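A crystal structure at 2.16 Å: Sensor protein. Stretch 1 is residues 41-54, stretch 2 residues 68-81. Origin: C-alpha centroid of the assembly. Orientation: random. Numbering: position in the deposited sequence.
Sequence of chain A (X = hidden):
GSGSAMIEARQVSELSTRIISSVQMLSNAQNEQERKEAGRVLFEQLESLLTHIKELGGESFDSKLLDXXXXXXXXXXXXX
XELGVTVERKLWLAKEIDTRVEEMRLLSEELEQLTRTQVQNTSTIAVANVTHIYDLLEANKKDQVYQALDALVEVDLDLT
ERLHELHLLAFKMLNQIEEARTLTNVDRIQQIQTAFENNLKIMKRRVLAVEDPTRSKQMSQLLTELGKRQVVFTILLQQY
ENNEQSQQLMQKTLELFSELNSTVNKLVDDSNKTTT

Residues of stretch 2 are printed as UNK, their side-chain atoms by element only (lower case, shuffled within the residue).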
# COMPACT_ATOMS: atom_id res chain seq x y z
N VAL A 41 2.18 9.80 17.78
CA VAL A 41 1.90 9.15 19.00
C VAL A 41 2.75 7.80 19.34
O VAL A 41 3.09 7.56 20.51
CB VAL A 41 0.45 9.00 19.35
CG1 VAL A 41 -0.36 10.31 19.05
CG2 VAL A 41 -0.07 7.86 19.03
N LEU A 42 3.04 7.01 18.34
CA LEU A 42 3.66 5.79 18.45
C LEU A 42 5.11 6.04 18.92
O LEU A 42 5.61 5.37 19.78
CB LEU A 42 3.59 5.13 17.13
CG LEU A 42 4.24 3.82 16.92
CD1 LEU A 42 3.54 2.75 17.69
CD2 LEU A 42 3.73 3.49 15.46
N PHE A 43 5.74 7.08 18.44
CA PHE A 43 7.09 7.41 18.88
C PHE A 43 7.07 7.87 20.33
O PHE A 43 7.98 7.52 21.06
CB PHE A 43 7.59 8.51 18.10
CG PHE A 43 8.96 9.01 18.53
CD1 PHE A 43 10.12 8.32 18.08
CD2 PHE A 43 9.08 10.17 19.30
CE1 PHE A 43 11.51 8.78 18.38
CE2 PHE A 43 10.42 10.67 19.66
CZ PHE A 43 11.64 9.95 19.18
N GLU A 44 6.05 8.63 20.78
CA GLU A 44 6.11 9.03 22.17
C GLU A 44 5.99 7.75 23.12
O GLU A 44 6.62 7.68 24.18
CB GLU A 44 4.92 9.79 22.57
CG GLU A 44 5.16 11.21 22.44
CD GLU A 44 3.93 12.00 23.07
OE1 GLU A 44 3.00 12.36 22.26
OE2 GLU A 44 3.84 12.19 24.36
N GLN A 45 5.13 6.84 22.75
CA GLN A 45 4.86 5.65 23.51
C GLN A 45 6.12 4.71 23.44
O GLN A 45 6.48 4.05 24.43
CB GLN A 45 3.62 4.91 23.00
CG GLN A 45 2.26 5.79 23.14
CD GLN A 45 1.10 5.00 22.43
OE1 GLN A 45 1.30 4.17 21.50
NE2 GLN A 45 -0.09 5.16 22.92
N LEU A 46 6.80 4.66 22.31
CA LEU A 46 7.95 3.81 22.29
C LEU A 46 9.08 4.46 23.28
O LEU A 46 9.76 3.73 23.99
CB LEU A 46 8.52 3.72 20.88
CG LEU A 46 9.94 3.13 20.75
CD1 LEU A 46 9.80 1.60 21.07
CD2 LEU A 46 10.39 3.30 19.16
N GLU A 47 9.23 5.77 23.27
CA GLU A 47 10.19 6.47 24.08
C GLU A 47 9.90 6.20 25.59
O GLU A 47 10.83 5.98 26.45
CB GLU A 47 10.06 7.95 23.70
CG GLU A 47 11.03 8.85 24.27
CD GLU A 47 11.79 9.90 23.13
OE1 GLU A 47 11.41 11.13 23.10
OE2 GLU A 47 12.72 9.47 22.32
N SER A 48 8.61 6.24 25.95
CA SER A 48 8.33 5.91 27.32
C SER A 48 8.62 4.40 27.53
O SER A 48 9.02 4.05 28.61
CB SER A 48 6.83 6.03 27.68
OG SER A 48 6.37 7.25 27.33
N LEU A 49 8.25 3.53 26.60
CA LEU A 49 8.47 2.13 26.84
C LEU A 49 10.02 1.94 27.09
O LEU A 49 10.45 1.11 27.97
CB LEU A 49 8.04 1.32 25.64
CG LEU A 49 8.30 -0.12 26.03
CD1 LEU A 49 7.21 -1.12 25.87
CD2 LEU A 49 9.24 -0.44 25.05
N LEU A 50 10.87 2.74 26.35
CA LEU A 50 12.32 2.52 26.38
C LEU A 50 12.84 3.03 27.79
O LEU A 50 13.75 2.41 28.30
CB LEU A 50 13.04 3.27 25.25
CG LEU A 50 12.71 2.52 23.94
CD1 LEU A 50 13.40 3.30 22.82
CD2 LEU A 50 13.08 1.19 23.96
N THR A 51 12.29 4.14 28.34
CA THR A 51 12.77 4.49 29.64
C THR A 51 12.38 3.45 30.71
O THR A 51 13.10 3.24 31.68
CB THR A 51 12.36 5.88 30.12
OG1 THR A 51 11.10 5.77 30.75
CG2 THR A 51 12.21 6.89 28.93
N HIS A 52 11.29 2.75 30.57
CA HIS A 52 11.03 1.79 31.63
C HIS A 52 11.92 0.54 31.43
O HIS A 52 12.31 -0.16 32.39
CB HIS A 52 9.52 1.36 31.64
CG HIS A 52 8.62 2.47 32.09
ND1 HIS A 52 7.73 3.09 31.24
CD2 HIS A 52 8.60 3.20 33.24
CE1 HIS A 52 7.20 4.16 31.83
NE2 HIS A 52 7.71 4.26 33.05
N ILE A 53 12.24 0.23 30.17
CA ILE A 53 13.05 -0.93 29.93
C ILE A 53 14.45 -0.62 30.53
O ILE A 53 15.12 -1.50 31.09
CB ILE A 53 13.27 -1.23 28.41
CG1 ILE A 53 11.99 -1.58 27.74
CG2 ILE A 53 14.26 -2.39 28.27
CD1 ILE A 53 11.67 -2.80 28.29
N LYS A 54 14.92 0.58 30.35
CA LYS A 54 16.20 0.98 30.89
C LYS A 54 16.17 0.89 32.44
O LYS A 54 17.11 0.39 33.01
CB LYS A 54 16.55 2.41 30.55
CG LYS A 54 17.97 2.91 31.08
CD LYS A 54 18.07 4.50 31.02
CE LYS A 54 19.58 4.94 31.07
NZ LYS A 54 19.82 6.24 30.44
N UNK A 68 19.25 -11.17 25.88
CA UNK A 68 18.03 -11.49 25.24
C UNK A 68 17.13 -10.20 25.26
O UNK A 68 16.56 -9.80 24.23
c UNK A 68 17.32 -12.74 25.93
N UNK A 69 17.04 -9.50 26.36
CA UNK A 69 16.22 -8.31 26.40
C UNK A 69 16.74 -7.21 25.32
O UNK A 69 15.94 -6.57 24.66
c UNK A 69 15.77 -5.71 29.36
c UNK A 69 14.05 -6.93 27.96
c UNK A 69 16.35 -7.61 27.74
c UNK A 69 15.53 -6.37 27.95
N UNK A 70 18.05 -7.03 25.19
CA UNK A 70 18.63 -6.03 24.31
C UNK A 70 18.27 -6.48 22.86
O UNK A 70 17.86 -5.62 22.08
c UNK A 70 20.08 -5.98 24.44
o UNK A 70 20.77 -3.00 22.18
c UNK A 70 20.79 -5.25 23.31
c UNK A 70 20.50 -3.67 23.29
o UNK A 70 19.97 -3.12 24.31
N UNK A 71 18.37 -7.78 22.53
CA UNK A 71 18.08 -8.07 21.21
C UNK A 71 16.46 -7.97 21.00
O UNK A 71 15.97 -7.53 19.89
o UNK A 71 17.80 -10.22 20.37
c UNK A 71 18.73 -9.42 20.95
N UNK A 72 15.61 -8.33 22.03
CA UNK A 72 14.17 -8.17 21.87
C UNK A 72 13.88 -6.61 21.61
O UNK A 72 13.00 -6.31 20.79
n UNK A 72 13.29 -10.13 24.74
c UNK A 72 13.35 -8.48 23.09
c UNK A 72 13.42 -9.91 23.47
o UNK A 72 13.63 -10.85 22.63
N UNK A 73 14.58 -5.68 22.27
CA UNK A 73 14.32 -4.32 22.10
C UNK A 73 14.74 -3.82 20.63
O UNK A 73 14.01 -2.97 19.99
c UNK A 73 15.04 -2.04 22.90
c UNK A 73 15.06 -3.49 23.18
c UNK A 73 14.45 -3.76 24.56
N UNK A 74 15.90 -4.26 20.16
CA UNK A 74 16.37 -3.88 18.85
C UNK A 74 15.34 -4.43 17.79
O UNK A 74 15.03 -3.74 16.81
o UNK A 74 21.21 -4.11 19.84
n UNK A 74 20.48 -4.72 17.75
c UNK A 74 17.73 -4.48 18.51
c UNK A 74 20.27 -4.29 19.00
c UNK A 74 18.86 -3.85 19.41
N UNK A 75 14.82 -5.64 17.97
CA UNK A 75 13.93 -6.16 17.04
C UNK A 75 12.62 -5.33 16.97
O UNK A 75 12.12 -5.14 15.85
n UNK A 75 14.72 -9.75 17.63
c UNK A 75 13.56 -7.61 17.26
o UNK A 75 15.69 -8.14 16.32
c UNK A 75 14.76 -8.53 17.02
N UNK A 76 12.09 -4.87 18.10
CA UNK A 76 10.92 -4.07 18.13
C UNK A 76 11.24 -2.75 17.45
O UNK A 76 10.46 -2.31 16.55
c UNK A 76 10.46 -3.84 19.58
c UNK A 76 9.51 -2.64 19.73
c UNK A 76 9.80 -5.14 20.15
N UNK A 77 12.35 -2.08 17.77
CA UNK A 77 12.64 -0.80 17.18
C UNK A 77 12.77 -0.99 15.64
O UNK A 77 12.17 -0.19 14.95
c UNK A 77 13.81 0.01 19.26
c UNK A 77 14.52 1.11 16.84
c UNK A 77 15.01 0.66 20.14
c UNK A 77 14.01 -0.16 17.73
N UNK A 78 13.49 -1.99 15.11
CA UNK A 78 13.62 -2.16 13.64
C UNK A 78 12.29 -2.48 12.96
O UNK A 78 12.11 -2.07 11.84
o UNK A 78 16.39 -1.64 13.72
c UNK A 78 16.08 -2.83 13.75
n UNK A 78 16.91 -3.79 14.20
c UNK A 78 14.59 -3.28 13.32
N UNK A 79 11.41 -3.22 13.62
CA UNK A 79 10.13 -3.61 13.08
C UNK A 79 9.25 -2.35 12.97
O UNK A 79 8.67 -2.12 11.91
c UNK A 79 8.01 -4.79 13.64
o UNK A 79 7.12 -4.16 14.20
c UNK A 79 9.46 -4.59 14.00
n UNK A 79 7.78 -5.68 12.67
N UNK A 80 9.25 -1.51 13.97
CA UNK A 80 8.49 -0.31 13.91
C UNK A 80 9.09 0.70 12.87
O UNK A 80 8.25 1.42 12.21
c UNK A 80 6.10 -0.54 16.14
c UNK A 80 7.58 -0.46 16.32
c UNK A 80 8.31 0.47 15.25
c UNK A 80 7.65 0.24 17.80
N UNK A 81 10.42 0.77 12.67
CA UNK A 81 10.96 1.79 11.77
C UNK A 81 10.57 1.19 10.40
O UNK A 81 10.24 1.97 9.60
c UNK A 81 12.59 1.79 11.69

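Position 68 carries a single carbon, CB, and lies out of reach of stretch 1: A68, a small residue where no contact has to be made. Position 69 has four carbons, forked at the second, and its CA-to-CB bond points toward stretch 1, where one tip meets I53. This is L69, whose CD2 lies 3.8 Å from I53 CG2; a buried branched chain suits this packed site.

Position 70 has three carbons, the third bearing two oxygens, a carboxylate. Its CA-to-CB bond points away from stretch 1; the end of the chain turns nearer without making contact. The residue is E70, exposed at the surface, where a charge is well placed. Position 71 shows one carbon and one oxygen, far from the partner helix: S71, whose small hydroxyl chain suits a partly exposed site. Position 72 has two carbons, the second carrying an oxygen and a nitrogen. It is N72, buried but not against stretch 1; its ND2 is hydrogen-bonded elsewhere in the structure, which makes a polar group tolerable there.

Position 73 has three carbons, one bearing the other two, and points toward L50 and I53. This is V73: CG1 lies 3.9 Å from L50 CD2, and CG2 lies 4.0 Å from I53 CG2, so the fork at CB places one methyl near each neighbour.

Position 74 has three carbons ending in an oxygen and a nitrogen, out of reach: Q74, a polar amide suited to its exposed site. Position 75 is a shorter amide with two carbons, also clear of the contact: N75, polar and partly exposed. Position 76 repeats the three-carbon fork and points toward L46; V76 CG1 lies 4.5 Å from L46 CD1, a looser contact by a compact apolar chain that suits a buried site.

Position 77 has four carbons, forked at the first. Its CA-to-CB bond points sideways, but an arm two carbons long reaches L50. This is I77, whose longer arm spans the remaining distance, bringing CD1 to 4.1 Å from L50 CD1. Position 78 has two carbons, the second carrying an oxygen and a nitrogen, out of reach of stretch 1: N78, polar and exposed. Position 79 has the same atoms and is also out of reach: N79, buried with both amide atoms hydrogen-bonded elsewhere in the structure.

Position 80 has four carbons forked at the second and reaches L42 and L46. In L80, CD2 lies 4.4 Å from L42 CD1 and CD1 lies 4.1 Å from L46 CD1; its branched apolar end can thus touch both. Position 81 has one carbon, beyond the contact: A81, whose methyl is little apolar surface to leave exposed.

The helices run antiparallel, at 175°, with axes 12.1 Å apart at closest approach. As numbering rises from L42 to I53, the partners therefore descend from L80 to L69. No hydrogen bond crosses; aliphatic side chains bury 381 Å² in total, while within each stretch the backbone forms i to i+4 hydrogen bonds, from Q45 N to K54 N and from N72 N to A81 N.

Stretch 2 (68-81) ALESNVQNVINNLA
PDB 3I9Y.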